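Local coordinates for FACT complex subunit (Chaetomium thermophilum var. thermophilum, PDB 4KHB), which probably acts, as the Spt16 dimerization domain paired with Pob3N, within the FACT histone chaperone that reorganizes nucleosomes during transcription, replication and DNA repair, at residues S100-G103 and D104-A107. Sequence-based numbering, arbitrary orientation.
Sequences STDG and DRYA
The turn from strand 91-100 into the C-terminal helix 103-121 of this PH-like domain carries a salt bridge between Asp-102 and Arg-105, on the side facing the Pob3N subunit. Arg-105 grips its partner side-on, NE reaching Asp-102 OD2 at 2.9 Å and NH2 reaching the same OD2 at 3.1 Å. The oxygen lies near the guanidinium plane, while the carboxylate is turned 66° from it; Asp-102 OD2 offers NE its anti lone pair, the one turned away from the other oxygen, and NH2 comes in on that side but well out of the carboxylate plane. With CG anti to the backbone N (chi1 -170°) and a bend at chi3 (59°), the arginine chain brings NE back toward the turn.

Asp-102 holds the N-cap position, yet its carboxylate makes no capping bond and serves the ion pair instead. Asp-102 O accepts from Tyr-106 N at 3.2 Å, the first helical bond here. Just before it, Ser-100 OG takes the Asp-102 N-H, 3.1 Å from N, closing an ST turn for which a short hydroxyl side chain is well suited. The Ser-100 CB meets the phenol end of Tyr-106, 3.4 Å from OH, and the ring also touches Leu-66 and Lys-57.

The charges continue into the partner: Arg-175 of Pob3N also bridges Asp-102 OD2, and Asp-176 of Pob3N receives both Arg-105 NH2 and Tyr-106 OH. A forked guanidinium suits this double duty, and tyrosine joins a packing ring to a polar tip. Replacing Arg-105 by an alanine would probably leave Asp-102 with one cation fewer and Asp-176 of Pob3N without this salt bridge. Two acids and two arginines thus share their charges across the heterodimer interface, a chemistry likely to favour ionised carboxylates.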
ATOM      1  N   SER A 100      12.383 -10.132   6.733  1.00 26.29           N
ATOM      2  CA  SER A 100      12.297  -9.947   8.177  1.00 24.58           C
ATOM      3  C   SER A 100      13.371 -10.757   8.891  1.00 27.70           C
ATOM      4  O   SER A 100      14.046 -11.590   8.279  1.00 29.27           O
ATOM      5  CB  SER A 100      10.909 -10.342   8.690  1.00 24.51           C
ATOM      6  OG  SER A 100      10.866 -10.332  10.105  1.00 36.86           O
ATOM      7  N   THR A 101      13.530 -10.506  10.186  1.00 34.03           N
ATOM      8  CA  THR A 101      14.473 -11.261  11.003  1.00 36.79           C
ATOM      9  C   THR A 101      13.805 -12.462  11.673  1.00 34.92           C
ATOM     10  O   THR A 101      14.483 -13.356  12.184  1.00 41.49           O
ATOM     11  CB  THR A 101      15.159 -10.368  12.063  1.00 31.83           C
ATOM     12  OG1 THR A 101      14.164  -9.697  12.848  1.00 40.20           O
ATOM     13  CG2 THR A 101      16.042  -9.328  11.384  1.00 25.97           C
ATOM     14  N   ASP A 102      12.473 -12.480  11.661  1.00 33.40           N
ATOM     15  CA  ASP A 102      11.720 -13.590  12.242  1.00 35.57           C
ATOM     16  C   ASP A 102      11.662 -14.763  11.266  1.00 33.26           C
ATOM     17  O   ASP A 102      10.700 -14.905  10.509  1.00 34.99           O
ATOM     18  CB  ASP A 102      10.300 -13.151  12.630  1.00 39.75           C
ATOM     19  CG  ASP A 102      10.263 -11.775  13.270  1.00 43.98           C
ATOM     20  OD1 ASP A 102      11.288 -11.358  13.852  1.00 54.34           O
ATOM     21  OD2 ASP A 102       9.206 -11.113  13.198  1.00 46.88           O
ATOM     22  N   GLY A 103      12.704 -15.592  11.285  1.00 31.55           N
ATOM     23  CA  GLY A 103      12.787 -16.742  10.402  1.00 34.68           C
ATOM     24  C   GLY A 103      11.715 -17.790  10.621  1.00 40.60           C
ATOM     25  O   GLY A 103      11.246 -18.416   9.668  1.00 39.99           O
ATOM     26  N   ASP A 104      11.328 -17.986  11.877  1.00 34.59           N
ATOM     27  CA  ASP A 104      10.307 -18.972  12.213  1.00 40.34           C
ATOM     28  C   ASP A 104       8.907 -18.492  11.849  1.00 39.84           C
ATOM     29  O   ASP A 104       8.052 -19.290  11.465  1.00 35.93           O
ATOM     30  CB  ASP A 104      10.377 -19.350  13.697  1.00 47.07           C
ATOM     31  CG  ASP A 104      11.551 -20.258  14.015  1.00 55.23           C
ATOM     32  OD1 ASP A 104      12.455 -20.395  13.164  1.00 56.63           O
ATOM     33  OD2 ASP A 104      11.562 -20.836  15.122  1.00 59.69           O
ATOM     34  N   ARG A 105       8.674 -17.189  11.974  1.00 33.59           N
ATOM     35  CA  ARG A 105       7.385 -16.623  11.597  1.00 33.91           C
ATOM     36  C   ARG A 105       7.141 -16.778  10.099  1.00 28.56           C
ATOM     37  O   ARG A 105       6.047 -17.150   9.682  1.00 27.04           O
ATOM     38  CB  ARG A 105       7.288 -15.150  12.009  1.00 27.17           C
ATOM     39  CG  ARG A 105       5.888 -14.559  11.870  1.00 31.15           C
ATOM     40  CD  ARG A 105       5.762 -13.226  12.595  1.00 25.78           C
ATOM     41  NE  ARG A 105       6.721 -12.244  12.098  1.00 34.34           N
ATOM     42  CZ  ARG A 105       6.468 -11.378  11.121  1.00 34.03           C
ATOM     43  NH1 ARG A 105       5.282 -11.369  10.529  1.00 23.86           N
ATOM     44  NH2 ARG A 105       7.405 -10.524  10.733  1.00 36.49           N
ATOM     45  N   TYR A 106       8.167 -16.507   9.294  1.00 23.31           N
ATOM     46  CA  TYR A 106       8.041 -16.614   7.842  1.00 24.48           C
ATOM     47  C   TYR A 106       7.894 -18.065   7.395  1.00 25.90           C
ATOM     48  O   TYR A 106       7.264 -18.349   6.375  1.00 23.39           O
ATOM     49  CB  TYR A 106       9.224 -15.943   7.132  1.00 23.76           C
ATOM     50  CG  TYR A 106       9.048 -14.453   6.911  1.00 22.53           C
ATOM     51  CD1 TYR A 106       7.966 -13.774   7.456  1.00 23.65           C
ATOM     52  CD2 TYR A 106       9.948 -13.734   6.135  1.00 20.42           C
ATOM     53  CE1 TYR A 106       7.794 -12.420   7.253  1.00 24.26           C
ATOM     54  CE2 TYR A 106       9.783 -12.374   5.923  1.00 23.25           C
ATOM     55  CZ  TYR A 106       8.703 -11.726   6.485  1.00 23.23           C
ATOM     56  OH  TYR A 106       8.524 -10.376   6.288  1.00 17.40           O
ATOM     57  N   ALA A 107       8.478 -18.981   8.161  1.00 27.98           N
ATOM     58  CA  ALA A 107       8.344 -20.401   7.870  1.00 27.92           C
ATOM     59  C   ALA A 107       6.900 -20.842   8.091  1.00 24.79           C
ATOM     60  O   ALA A 107       6.360 -21.634   7.319  1.00 27.22           O
ATOM     61  CB  ALA A 107       9.294 -21.212   8.736  1.00 22.54           C
TER